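PDB 7BOP: alpha-1,2-mannosyltransferase (Ktr4), putative from Neosartorya fumigata, which belongs to the GT-A clan of glycosyltransferases and binds guanosine-5'-diphosphate and a manganese ion. Local coordinates for residues 170-175 with 298-303; 177-182 with 290-295; 216-221 with 277-282; 239-244 with 325-330. One frame throughout, in Å; residues are numbered along the deposited sequence.

Contact 1. Residues 170-175 with 298-303; sequences MCRWNS and AYFNHL. With GDP (guanosine-5'-diphosphate), chain H.
The ring of F300 packs between R172 and S175, about one turn apart on helix 165-177; the CA atoms of S175 and F300 are 6.9 Å apart. F300 has its CG anti to the backbone N (chi1 166°), which carries the ring across to the other helix. Its CD1 lies 4.0 Å from CB of S175. The ring also meets backbone atoms, with CE1 3.9 Å from O of R172. These approaches are oblique to the ring. R172 and F300 run at roughly a right angle to each other, and the guanidinium plane is turned 45° from the ring. On R172 the touching is done by CG, as its 4.1 Å to CZ of F300 shows, while the extended chain delivers NE to a salt bridge with D304, just beyond the segment 298-303. S175 presents CB to the ring and directs OG back to O of C171, 2.7 Å away. That oxygen is gripped twice: S175 N and S175 OG reach it from opposite faces of the carbonyl plane, a pairing that ties the hydroxyl to its own helix. On another side of the helix, M170 bends at chi2 and chi3 along the ribose of GDP, its CG 3.3 Å from O4' and its CE 3.7 Å from C5'. Helix 165-177 thus carries on one flank a helix-helix contact without cross hydrogen bonds, made by an aromatic ring on side-chain carbon and backbone, and on another a wall of the nucleotide pocket, within a protein of the GT-A glycosyltransferase clan.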
# COMPACT_ATOMS: atom_id res chain seq x y z
N MET A 170 -0.48 8.58 11.27
CA MET A 170 0.09 7.56 10.40
C MET A 170 -0.48 7.64 8.99
O MET A 170 0.28 7.59 8.02
CB MET A 170 -0.11 6.17 11.02
CG MET A 170 0.37 5.03 10.14
SD MET A 170 -0.84 4.52 8.90
CE MET A 170 -2.13 3.86 9.95
N CYS A 171 -1.79 7.77 8.86
CA CYS A 171 -2.43 7.86 7.55
C CYS A 171 -1.95 9.08 6.77
O CYS A 171 -1.67 9.00 5.57
CB CYS A 171 -3.95 7.90 7.68
SG CYS A 171 -4.68 6.32 8.21
N ARG A 172 -1.88 10.21 7.46
CA ARG A 172 -1.36 11.45 6.87
C ARG A 172 0.11 11.30 6.46
O ARG A 172 0.49 11.72 5.36
CB ARG A 172 -1.54 12.60 7.85
CG ARG A 172 -0.99 13.92 7.37
CD ARG A 172 -1.36 15.04 8.31
NE ARG A 172 -0.88 16.31 7.79
CZ ARG A 172 0.27 16.90 8.11
NH1 ARG A 172 1.12 16.38 9.00
NH2 ARG A 172 0.58 18.06 7.53
N TRP A 173 0.91 10.67 7.32
CA TRP A 173 2.33 10.46 7.03
C TRP A 173 2.54 9.60 5.77
O TRP A 173 3.32 9.97 4.89
CB TRP A 173 3.06 9.85 8.21
CG TRP A 173 4.55 9.82 7.99
CD1 TRP A 173 5.42 10.86 8.13
CD2 TRP A 173 5.34 8.71 7.56
NE1 TRP A 173 6.69 10.47 7.82
CE2 TRP A 173 6.68 9.16 7.46
CE3 TRP A 173 5.05 7.38 7.23
CZ2 TRP A 173 7.72 8.32 7.08
CZ3 TRP A 173 6.09 6.54 6.85
CH2 TRP A 173 7.42 7.02 6.79
N ASN A 174 1.83 8.48 5.70
CA ASN A 174 1.87 7.63 4.49
C ASN A 174 1.29 8.33 3.26
O ASN A 174 1.76 8.09 2.15
CB ASN A 174 1.16 6.30 4.75
CG ASN A 174 1.98 5.35 5.60
OD1 ASN A 174 3.17 5.17 5.37
ND2 ASN A 174 1.35 4.73 6.57
N SER A 175 0.29 9.20 3.45
CA SER A 175 -0.34 9.89 2.33
C SER A 175 0.52 10.99 1.69
O SER A 175 0.50 11.15 0.47
CB SER A 175 -1.67 10.51 2.75
OG SER A 175 -2.62 9.51 3.13
N ALA A 298 0.06 18.11 -4.98
CA ALA A 298 -0.99 19.15 -4.89
C ALA A 298 -2.30 18.55 -4.34
O ALA A 298 -2.97 19.18 -3.52
CB ALA A 298 -1.23 19.80 -6.24
N TYR A 299 -2.63 17.34 -4.79
CA TYR A 299 -3.79 16.60 -4.28
C TYR A 299 -3.66 16.37 -2.78
O TYR A 299 -4.59 16.65 -2.02
CB TYR A 299 -3.96 15.28 -5.03
CG TYR A 299 -5.09 14.39 -4.54
CD1 TYR A 299 -6.40 14.86 -4.52
CD2 TYR A 299 -4.85 13.08 -4.13
CE1 TYR A 299 -7.45 14.05 -4.09
CE2 TYR A 299 -5.90 12.26 -3.70
CZ TYR A 299 -7.19 12.75 -3.68
OH TYR A 299 -8.23 11.95 -3.25
N PHE A 300 -2.49 15.88 -2.34
CA PHE A 300 -2.29 15.68 -0.92
C PHE A 300 -2.49 16.98 -0.13
O PHE A 300 -3.19 16.99 0.88
CB PHE A 300 -0.92 15.09 -0.56
CG PHE A 300 -0.61 15.21 0.89
CD1 PHE A 300 -1.27 14.40 1.81
CD2 PHE A 300 0.22 16.23 1.37
CE1 PHE A 300 -1.05 14.54 3.17
CE2 PHE A 300 0.44 16.37 2.73
CZ PHE A 300 -0.19 15.53 3.64
N ASN A 301 -1.87 18.07 -0.58
CA ASN A 301 -1.98 19.34 0.13
C ASN A 301 -3.40 19.86 0.19
O ASN A 301 -3.80 20.40 1.22
CB ASN A 301 -1.04 20.40 -0.45
CG ASN A 301 0.41 20.12 -0.13
OD1 ASN A 301 0.75 19.74 0.99
ND2 ASN A 301 1.28 20.31 -1.11
N HIS A 302 -4.16 19.68 -0.89
CA HIS A 302 -5.59 19.98 -0.88
C HIS A 302 -6.33 19.21 0.23
O HIS A 302 -7.08 19.79 1.03
CB HIS A 302 -6.20 19.65 -2.24
CG HIS A 302 -7.67 19.91 -2.31
ND1 HIS A 302 -8.61 18.99 -1.91
CD2 HIS A 302 -8.35 21.00 -2.71
CE1 HIS A 302 -9.82 19.50 -2.06
NE2 HIS A 302 -9.69 20.72 -2.55
N LEU A 303 -6.11 17.90 0.28
CA LEU A 303 -6.73 17.05 1.31
C LEU A 303 -6.28 17.46 2.72
O LEU A 303 -7.07 17.46 3.67
CB LEU A 303 -6.39 15.58 1.07
CG LEU A 303 -6.90 14.93 -0.22
CD1 LEU A 303 -6.48 13.47 -0.20
CD2 LEU A 303 -8.42 15.07 -0.41
PB GDP H . -3.56 -1.39 10.24
O1B GDP H . -4.29 -2.16 11.30
O2B GDP H . -2.56 -2.22 9.42
O3B GDP H . -4.41 -0.47 9.39
O3A GDP H . -2.68 -0.37 11.16
PA GDP H . -1.25 -0.69 11.84
O1A GDP H . -1.35 -0.56 13.34
O2A GDP H . -0.68 -1.97 11.18
O5' GDP H . -0.49 0.63 11.31
C5' GDP H . -0.07 0.75 9.95
C4' GDP H . 1.45 0.89 9.89
O4' GDP H . 1.84 2.09 10.56
C3' GDP H . 2.22 -0.22 10.59
O3' GDP H . 3.47 -0.39 9.90
C2' GDP H . 2.42 0.30 12.01
O2' GDP H . 3.59 -0.24 12.62
C1' GDP H . 2.54 1.80 11.77
N9 GDP H . 2.01 2.72 12.81
C8 GDP H . 0.71 2.98 13.14
N7 GDP H . 0.66 3.93 14.10
C5 GDP H . 1.93 4.30 14.39
C6 GDP H . 2.60 5.25 15.30
O6 GDP H . 1.90 5.95 16.06
N1 GDP H . 3.94 5.33 15.29
C2 GDP H . 4.70 4.58 14.45
N2 GDP H . 6.05 4.68 14.47
N3 GDP H . 4.15 3.68 13.60
C4 GDP H . 2.80 3.51 13.53

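Contact 2. Residues 177-182 with 290-295; sequences MFYKHP and FFRGEQ
One face of the Y179 ring is covered by CB of F291, a CH-pi contact with CB 3.7 Å from the ring centroid and 19° off the normal; CE1 of F178 lies at the ring edge, in its plane. The F291 ring has CD2 of F290 over the centre of one face, and CZ of F178 approaches it obliquely. This aromatic group joins the 3-10 turn 178-180 to helix 288-292 in the GT-A fold, where the loop runs from helix 165-177 toward strand 189-192 of the mixed sheet. Y179 holds its CG between the backbone N and the carbonyl carbon (chi1 57°), the rotamer that brings the ring against the F291 backbone, with CE1 3.2 Å from O of F291. The phenol OH at its far end is hydrogen-bonded to D297.

R292 slides past Y179 in the opposite direction, and its guanidinium plane is steeply inclined to the ring. Its terminal nitrogens are engaged outside the two segments: NH1 forms a salt bridge with D289, and NH2 bonds to O of L184. A water donates to O of Y179 and, at 2.7 Å, to O of H181, while accepting from NH2 of R292. The carbonyl of Y179 is thus held from two directions. The direct bond from R292 NE to Y179 O spans 3.0 Å at an N-H...O angle of 166°, in the carbonyl plane and close to the guanidinium plane.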
# COMPACT_ATOMS: atom_id res chain seq x y z
N MET A 177 3.82 12.53 3.51
CA MET A 177 5.06 12.91 4.19
C MET A 177 6.23 11.96 3.99
O MET A 177 7.37 12.43 3.96
CB MET A 177 4.80 13.10 5.68
CG MET A 177 3.74 14.15 6.02
SD MET A 177 4.14 15.77 5.34
CE MET A 177 2.71 16.71 5.83
N PHE A 178 5.99 10.65 3.87
CA PHE A 178 7.10 9.69 3.78
C PHE A 178 8.05 10.01 2.63
O PHE A 178 9.27 9.94 2.80
CB PHE A 178 6.62 8.22 3.74
CG PHE A 178 6.16 7.74 2.39
CD1 PHE A 178 4.89 8.05 1.89
CD2 PHE A 178 6.99 6.93 1.61
CE1 PHE A 178 4.47 7.58 0.66
CE2 PHE A 178 6.58 6.46 0.37
CZ PHE A 178 5.31 6.78 -0.11
N TYR A 179 7.49 10.40 1.49
CA TYR A 179 8.28 10.75 0.31
C TYR A 179 9.02 12.10 0.39
O TYR A 179 9.77 12.44 -0.52
CB TYR A 179 7.44 10.68 -0.96
CG TYR A 179 6.20 11.56 -1.00
CD1 TYR A 179 6.25 12.87 -1.45
CD2 TYR A 179 4.95 11.04 -0.62
CE1 TYR A 179 5.11 13.66 -1.51
CE2 TYR A 179 3.80 11.82 -0.68
CZ TYR A 179 3.88 13.12 -1.12
OH TYR A 179 2.74 13.88 -1.17
N LYS A 180 8.77 12.86 1.46
CA LYS A 180 9.49 14.09 1.77
C LYS A 180 10.54 13.91 2.86
O LYS A 180 11.21 14.88 3.21
CB LYS A 180 8.51 15.18 2.23
CG LYS A 180 7.50 15.58 1.17
CD LYS A 180 6.63 16.71 1.69
CE LYS A 180 5.61 17.16 0.66
NZ LYS A 180 4.24 16.65 0.96
N HIS A 181 10.69 12.71 3.42
CA HIS A 181 11.67 12.49 4.47
C HIS A 181 13.09 12.59 3.88
O HIS A 181 13.35 12.02 2.82
CB HIS A 181 11.48 11.14 5.16
CG HIS A 181 12.16 11.06 6.48
ND1 HIS A 181 13.52 10.91 6.60
CD2 HIS A 181 11.69 11.13 7.75
CE1 HIS A 181 13.86 10.87 7.87
NE2 HIS A 181 12.76 11.00 8.59
N PRO A 182 14.01 13.32 4.56
CA PRO A 182 15.38 13.48 4.02
C PRO A 182 16.13 12.18 3.69
O PRO A 182 16.82 12.09 2.68
CB PRO A 182 16.10 14.25 5.14
CG PRO A 182 15.03 15.04 5.79
CD PRO A 182 13.79 14.18 5.74
N PHE A 290 6.53 9.70 -8.38
CA PHE A 290 5.12 9.93 -8.66
C PHE A 290 4.49 10.79 -7.57
O PHE A 290 3.89 11.81 -7.85
CB PHE A 290 4.31 8.63 -8.78
CG PHE A 290 2.84 8.87 -8.80
CD1 PHE A 290 2.24 9.45 -9.92
CD2 PHE A 290 2.04 8.57 -7.70
CE1 PHE A 290 0.87 9.71 -9.94
CE2 PHE A 290 0.68 8.82 -7.71
CZ PHE A 290 0.10 9.38 -8.84
N PHE A 291 4.67 10.36 -6.32
CA PHE A 291 4.07 11.03 -5.18
C PHE A 291 4.67 12.40 -4.93
O PHE A 291 3.98 13.32 -4.48
CB PHE A 291 4.17 10.15 -3.93
CG PHE A 291 3.44 8.84 -4.06
CD1 PHE A 291 2.05 8.79 -3.95
CD2 PHE A 291 4.13 7.66 -4.32
CE1 PHE A 291 1.36 7.58 -4.08
CE2 PHE A 291 3.45 6.45 -4.46
CZ PHE A 291 2.05 6.41 -4.34
N ARG A 292 5.96 12.55 -5.23
CA ARG A 292 6.63 13.87 -5.19
C ARG A 292 6.19 14.80 -6.30
O ARG A 292 6.43 15.99 -6.21
CB ARG A 292 8.16 13.71 -5.29
CG ARG A 292 8.81 13.08 -4.09
CD ARG A 292 10.17 12.54 -4.48
NE ARG A 292 10.85 11.97 -3.33
CZ ARG A 292 11.83 11.07 -3.39
NH1 ARG A 292 12.28 10.61 -4.56
NH2 ARG A 292 12.37 10.61 -2.27
N GLY A 293 5.57 14.27 -7.35
CA GLY A 293 5.16 15.05 -8.50
C GLY A 293 4.12 16.11 -8.20
O GLY A 293 3.46 16.09 -7.15
N GLU A 294 4.00 17.04 -9.14
CA GLU A 294 3.10 18.18 -9.01
C GLU A 294 1.67 17.75 -8.70
O GLU A 294 1.06 18.26 -7.78
CB GLU A 294 3.09 19.01 -10.31
CG GLU A 294 2.25 20.28 -10.23
CD GLU A 294 2.14 21.03 -11.55
OE1 GLU A 294 2.95 20.80 -12.48
OE2 GLU A 294 1.20 21.85 -11.68
N GLN A 295 1.17 16.81 -9.48
CA GLN A 295 -0.24 16.44 -9.43
C GLN A 295 -0.58 15.79 -8.10
O GLN A 295 -1.43 16.30 -7.35
CB GLN A 295 -0.62 15.52 -10.59
CG GLN A 295 -0.60 16.19 -11.96
CD GLN A 295 0.78 16.29 -12.58
OE1 GLN A 295 1.75 15.68 -12.11
NE2 GLN A 295 0.89 17.11 -13.63
O HOH W 1 12.55 12.23 0.22

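Contact 3. Residues 216-221 with 277-282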
# COMPACT_ATOMS: atom_id res chain seq x y z
N LEU A 216 7.35 1.61 -14.28
CA LEU A 216 6.16 1.39 -13.49
C LEU A 216 6.10 2.34 -12.31
O LEU A 216 7.13 2.75 -11.75
CB LEU A 216 6.05 -0.07 -13.04
CG LEU A 216 6.03 -1.10 -14.17
CD1 LEU A 216 5.84 -2.50 -13.60
CD2 LEU A 216 4.98 -0.83 -15.24
N THR A 217 4.87 2.70 -11.94
CA THR A 217 4.60 3.66 -10.91
C THR A 217 4.30 2.99 -9.58
O THR A 217 4.68 3.50 -8.54
CB THR A 217 3.41 4.56 -11.34
OG1 THR A 217 3.76 5.21 -12.56
CG2 THR A 217 3.05 5.58 -10.30
N TYR A 218 3.60 1.86 -9.61
CA TYR A 218 3.06 1.29 -8.37
C TYR A 218 2.72 -0.16 -8.54
O TYR A 218 2.27 -0.57 -9.61
CB TYR A 218 1.80 2.07 -8.00
CG TYR A 218 1.18 1.79 -6.66
CD1 TYR A 218 1.59 2.49 -5.53
CD2 TYR A 218 0.12 0.90 -6.53
CE1 TYR A 218 0.98 2.29 -4.31
CE2 TYR A 218 -0.51 0.69 -5.32
CZ TYR A 218 -0.08 1.38 -4.20
OH TYR A 218 -0.72 1.16 -3.00
N GLY A 219 2.94 -0.92 -7.48
CA GLY A 219 2.60 -2.32 -7.44
C GLY A 219 1.83 -2.67 -6.18
O GLY A 219 2.15 -2.18 -5.10
N PHE A 220 0.82 -3.53 -6.34
CA PHE A 220 -0.04 -3.98 -5.24
C PHE A 220 -0.24 -5.49 -5.27
O PHE A 220 0.03 -6.14 -6.27
CB PHE A 220 -1.40 -3.28 -5.32
CG PHE A 220 -2.29 -3.78 -6.43
CD1 PHE A 220 -2.12 -3.33 -7.73
CD2 PHE A 220 -3.31 -4.70 -6.16
CE1 PHE A 220 -2.94 -3.78 -8.75
CE2 PHE A 220 -4.13 -5.16 -7.19
CZ PHE A 220 -3.94 -4.70 -8.49
N THR A 221 -0.72 -6.05 -4.16
CA THR A 221 -1.12 -7.46 -4.10
C THR A 221 -2.61 -7.69 -3.83
O THR A 221 -3.15 -8.67 -4.31
CB THR A 221 -0.34 -8.23 -3.02
OG1 THR A 221 -0.40 -7.50 -1.80
CG2 THR A 221 1.12 -8.40 -3.43
N CYS A 277 -12.98 1.33 -3.10
CA CYS A 277 -11.98 0.34 -3.44
C CYS A 277 -10.59 0.97 -3.46
O CYS A 277 -10.41 2.12 -3.87
CB CYS A 277 -12.28 -0.33 -4.77
SG CYS A 277 -13.78 -1.32 -4.67
N HIS A 278 -9.63 0.20 -2.98
CA HIS A 278 -8.29 0.70 -2.82
C HIS A 278 -7.30 -0.44 -2.87
O HIS A 278 -7.62 -1.59 -2.53
CB HIS A 278 -8.17 1.46 -1.49
CG HIS A 278 -8.50 0.63 -0.28
ND1 HIS A 278 -9.79 0.49 0.20
CD2 HIS A 278 -7.71 -0.08 0.56
CE1 HIS A 278 -9.77 -0.28 1.27
NE2 HIS A 278 -8.53 -0.63 1.52
N PHE A 279 -6.10 -0.09 -3.30
CA PHE A 279 -4.96 -0.98 -3.20
C PHE A 279 -4.63 -1.05 -1.72
O PHE A 279 -4.63 -0.03 -1.04
CB PHE A 279 -3.78 -0.41 -3.98
CG PHE A 279 -4.11 -0.09 -5.41
CD1 PHE A 279 -4.46 -1.11 -6.30
CD2 PHE A 279 -4.05 1.21 -5.88
CE1 PHE A 279 -4.76 -0.82 -7.62
CE2 PHE A 279 -4.34 1.50 -7.20
CZ PHE A 279 -4.69 0.49 -8.07
N TRP A 280 -4.38 -2.25 -1.21
CA TRP A 280 -4.25 -2.40 0.23
C TRP A 280 -2.82 -2.05 0.65
O TRP A 280 -1.92 -2.89 0.60
CB TRP A 280 -4.66 -3.80 0.69
CG TRP A 280 -5.11 -3.86 2.11
CD1 TRP A 280 -5.67 -2.85 2.84
CD2 TRP A 280 -5.09 -5.00 2.97
NE1 TRP A 280 -5.98 -3.27 4.10
CE2 TRP A 280 -5.64 -4.59 4.21
CE3 TRP A 280 -4.65 -6.31 2.83
CZ2 TRP A 280 -5.77 -5.46 5.30
CZ3 TRP A 280 -4.78 -7.18 3.91
CH2 TRP A 280 -5.33 -6.75 5.13
N SER A 281 -2.67 -0.81 1.08
CA SER A 281 -1.37 -0.13 1.15
C SER A 281 -0.37 -0.64 2.19
O SER A 281 0.79 -0.18 2.18
CB SER A 281 -1.59 1.36 1.37
OG SER A 281 -2.11 1.58 2.67
N ASN A 282 -0.77 -1.52 3.10
CA ASN A 282 0.22 -2.17 3.97
C ASN A 282 1.36 -2.84 3.16
O ASN A 282 2.49 -2.91 3.63
CB ASN A 282 -0.41 -3.15 4.96
CG ASN A 282 -1.37 -4.12 4.30
OD1 ASN A 282 -0.97 -5.01 3.56
ND2 ASN A 282 -2.64 -3.94 4.60
O HOH W 2 -1.66 -4.43 -1.88
O HOH W 3 -1.80 -5.97 0.64
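The carbonyl oxygen of W280 has two waters within hydrogen-bonding distance, 2.9 Å and 3.1 Å away, and both lead on to T221. The nearer one also accepts from N of T221 at 3.0 Å, and the other is hydrogen-bonded to OG1 of T221. No direct hydrogen bond crosses between segments 216-221 and 277-282; the waters bridge O of W280 to N and OG1 of T221, and an aromatic cluster closes the rest of the contact. The cluster of Y218, F220 and F279 sits where strand 218-224 runs antiparallel to strand 278-279, in the mixed sheet of the GT-A fold.

F279 touches both of the other rings. CD1 of F279 lies over one face of the F220 ring, 3.4 Å from CG of F220 and offset toward the rim; the two planes are inclined at 41°. A chi1 of 74° folds the F220 ring back over its own main chain and against F279, while W335 stacks on it. Against Y218 the arrangement is again tilted, at 48°, with CE2 of Y218 3.6 Å from CD2 of F279. Neither ring pair is parallel or perpendicular. The Y218 hydroxyl is anchored by a hydrogen bond to E284, so that polar end is satisfied inside the buried cluster. Beside it, CB of F279 packs 3.6 Å from OH of Y218.

Contact 4. Residues 239-244 with 325-330; sequences KKFLAA and GLFADA
The nearest CA atoms of the two segments are those of L242 and L326, and they stay 9.0 Å apart, so the two segments meet through side chains alone. Segment 239-244 is the final part of helix 234-244. Segment 325-330 holds the end of helix 316-327, and A328 is the first residue there to leave helical backbone angles. L242 inserts its two methyl branches into this end. CD1 of L242 meets CD1 of L326 at 3.9 Å, and CD2 of L242 meets CE1 of F327 at 3.8 Å, an oblique approach to that ring. Of these two partners CD1 packs on L326 alone, whereas CD2 packs on F327 and, more loosely, on L326.

F241 works beside it. Its CG is anti to the backbone N (chi1 180°), and its ring receives CZ of F327 at the edge, near its plane, 3.6 Å from CE2. The two planes are inclined at 80°, with centroids 5.9 Å apart. The F327 ring is also braced from within its own segment, since CB of L326 lies 3.6 Å above the ring plane, over the centre of one face. Further out, H302 and A298 of helix 294-306 pack on F241, and F290 and Q295 on F327. No hydrogen bond or charge pair crosses between the segments. The contact therefore rests on dispersion and the burial of carbon surface. One methyl of L242 and the edge of F241 meet F327, while the other methyl meets L326, so shape rather than polar pairing probably sets how the two helices fit.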
# COMPACT_ATOMS: atom_id res chain seq x y z
N LYS A 239 -13.23 15.75 -6.10
CA LYS A 239 -13.90 16.42 -7.23
C LYS A 239 -13.69 17.94 -7.24
O LYS A 239 -13.55 18.53 -8.31
CB LYS A 239 -15.39 16.10 -7.25
CG LYS A 239 -15.70 14.69 -7.73
CD LYS A 239 -17.14 14.29 -7.41
CE LYS A 239 -18.14 15.05 -8.22
NZ LYS A 239 -19.52 14.64 -7.90
N LYS A 240 -13.65 18.56 -6.05
CA LYS A 240 -13.32 19.98 -5.92
C LYS A 240 -11.90 20.27 -6.42
O LYS A 240 -11.68 21.20 -7.20
CB LYS A 240 -13.47 20.44 -4.46
CG LYS A 240 -14.92 20.50 -3.99
CD LYS A 240 -15.04 20.58 -2.48
CE LYS A 240 -14.49 21.89 -1.92
NZ LYS A 240 -14.61 21.96 -0.44
N PHE A 241 -10.95 19.44 -5.99
CA PHE A 241 -9.58 19.55 -6.47
C PHE A 241 -9.48 19.43 -8.00
O PHE A 241 -8.78 20.22 -8.65
CB PHE A 241 -8.71 18.49 -5.80
CG PHE A 241 -7.29 18.53 -6.25
CD1 PHE A 241 -6.45 19.53 -5.80
CD2 PHE A 241 -6.79 17.57 -7.14
CE1 PHE A 241 -5.13 19.58 -6.21
CE2 PHE A 241 -5.48 17.63 -7.56
CZ PHE A 241 -4.64 18.63 -7.09
N LEU A 242 -10.18 18.44 -8.56
CA LEU A 242 -10.16 18.24 -10.01
C LEU A 242 -10.77 19.42 -10.77
O LEU A 242 -10.22 19.81 -11.81
CB LEU A 242 -10.88 16.94 -10.41
CG LEU A 242 -10.23 15.61 -10.03
CD1 LEU A 242 -11.19 14.48 -10.31
CD2 LEU A 242 -8.92 15.38 -10.76
N ALA A 243 -11.86 19.98 -10.27
CA ALA A 243 -12.49 21.15 -10.91
C ALA A 243 -11.55 22.36 -10.93
O ALA A 243 -11.56 23.13 -11.88
CB ALA A 243 -13.80 21.50 -10.22
N ALA A 244 -10.74 22.51 -9.88
CA ALA A 244 -9.72 23.55 -9.81
C ALA A 244 -8.46 23.26 -10.66
O ALA A 244 -7.71 24.18 -10.96
CB ALA A 244 -9.32 23.79 -8.37
N GLY A 325 -5.27 6.57 -9.49
CA GLY A 325 -6.37 6.44 -10.43
C GLY A 325 -6.71 7.68 -11.23
O GLY A 325 -7.30 7.58 -12.29
N LEU A 326 -6.36 8.86 -10.71
CA LEU A 326 -6.60 10.13 -11.41
C LEU A 326 -5.38 10.70 -12.12
O LEU A 326 -5.52 11.33 -13.17
CB LEU A 326 -7.12 11.18 -10.42
CG LEU A 326 -8.45 10.85 -9.75
CD1 LEU A 326 -8.73 11.88 -8.68
CD2 LEU A 326 -9.57 10.79 -10.78
N PHE A 327 -4.19 10.48 -11.56
CA PHE A 327 -2.97 11.17 -12.01
C PHE A 327 -1.88 10.27 -12.60
O PHE A 327 -1.00 10.78 -13.30
CB PHE A 327 -2.41 12.01 -10.85
CG PHE A 327 -3.46 12.84 -10.15
CD1 PHE A 327 -4.31 13.68 -10.88
CD2 PHE A 327 -3.64 12.75 -8.77
CE1 PHE A 327 -5.30 14.41 -10.25
CE2 PHE A 327 -4.63 13.49 -8.13
CZ PHE A 327 -5.45 14.33 -8.87
N ALA A 328 -1.95 8.96 -12.37
CA ALA A 328 -1.00 8.03 -12.97
C ALA A 328 -1.53 7.47 -14.28
O ALA A 328 -2.71 7.63 -14.62
CB ALA A 328 -0.66 6.90 -12.00
N ASP A 329 -0.64 6.82 -15.02
CA ASP A 329 -0.97 6.01 -16.17
C ASP A 329 -1.31 4.62 -15.64
O ASP A 329 -0.44 3.93 -15.09
CB ASP A 329 0.26 5.98 -17.09
CG ASP A 329 0.07 5.18 -18.35
OD1 ASP A 329 -0.95 4.47 -18.55
OD2 ASP A 329 1.01 5.24 -19.17
N ALA A 330 -2.56 4.19 -15.81
CA ALA A 330 -3.01 2.89 -15.30
C ALA A 330 -2.20 1.71 -15.84
O ALA A 330 -2.08 0.69 -15.17
CB ALA A 330 -4.50 2.68 -15.59

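Overall arrangement
Contacts 1 and 2 share helix 294-306 and have centres 10 Å apart; at their junction W173 O and F178 N lie 2.9 Å apart, a probable hydrogen bond, and CE of M177 packs against CZ of F300. Contact 4 joins the same helix from another side, with CZ of F241 3.3 Å from N of Y299. The segments of contact 4 alternate along the chain with those of each other contact. Contact 3 meets contact 2 where F290 packs on T217. GDP lies against contact 1 through M170, about 7 Å from the S281 side chain in contact 3 and about 10 Å from that of F178 in contact 2.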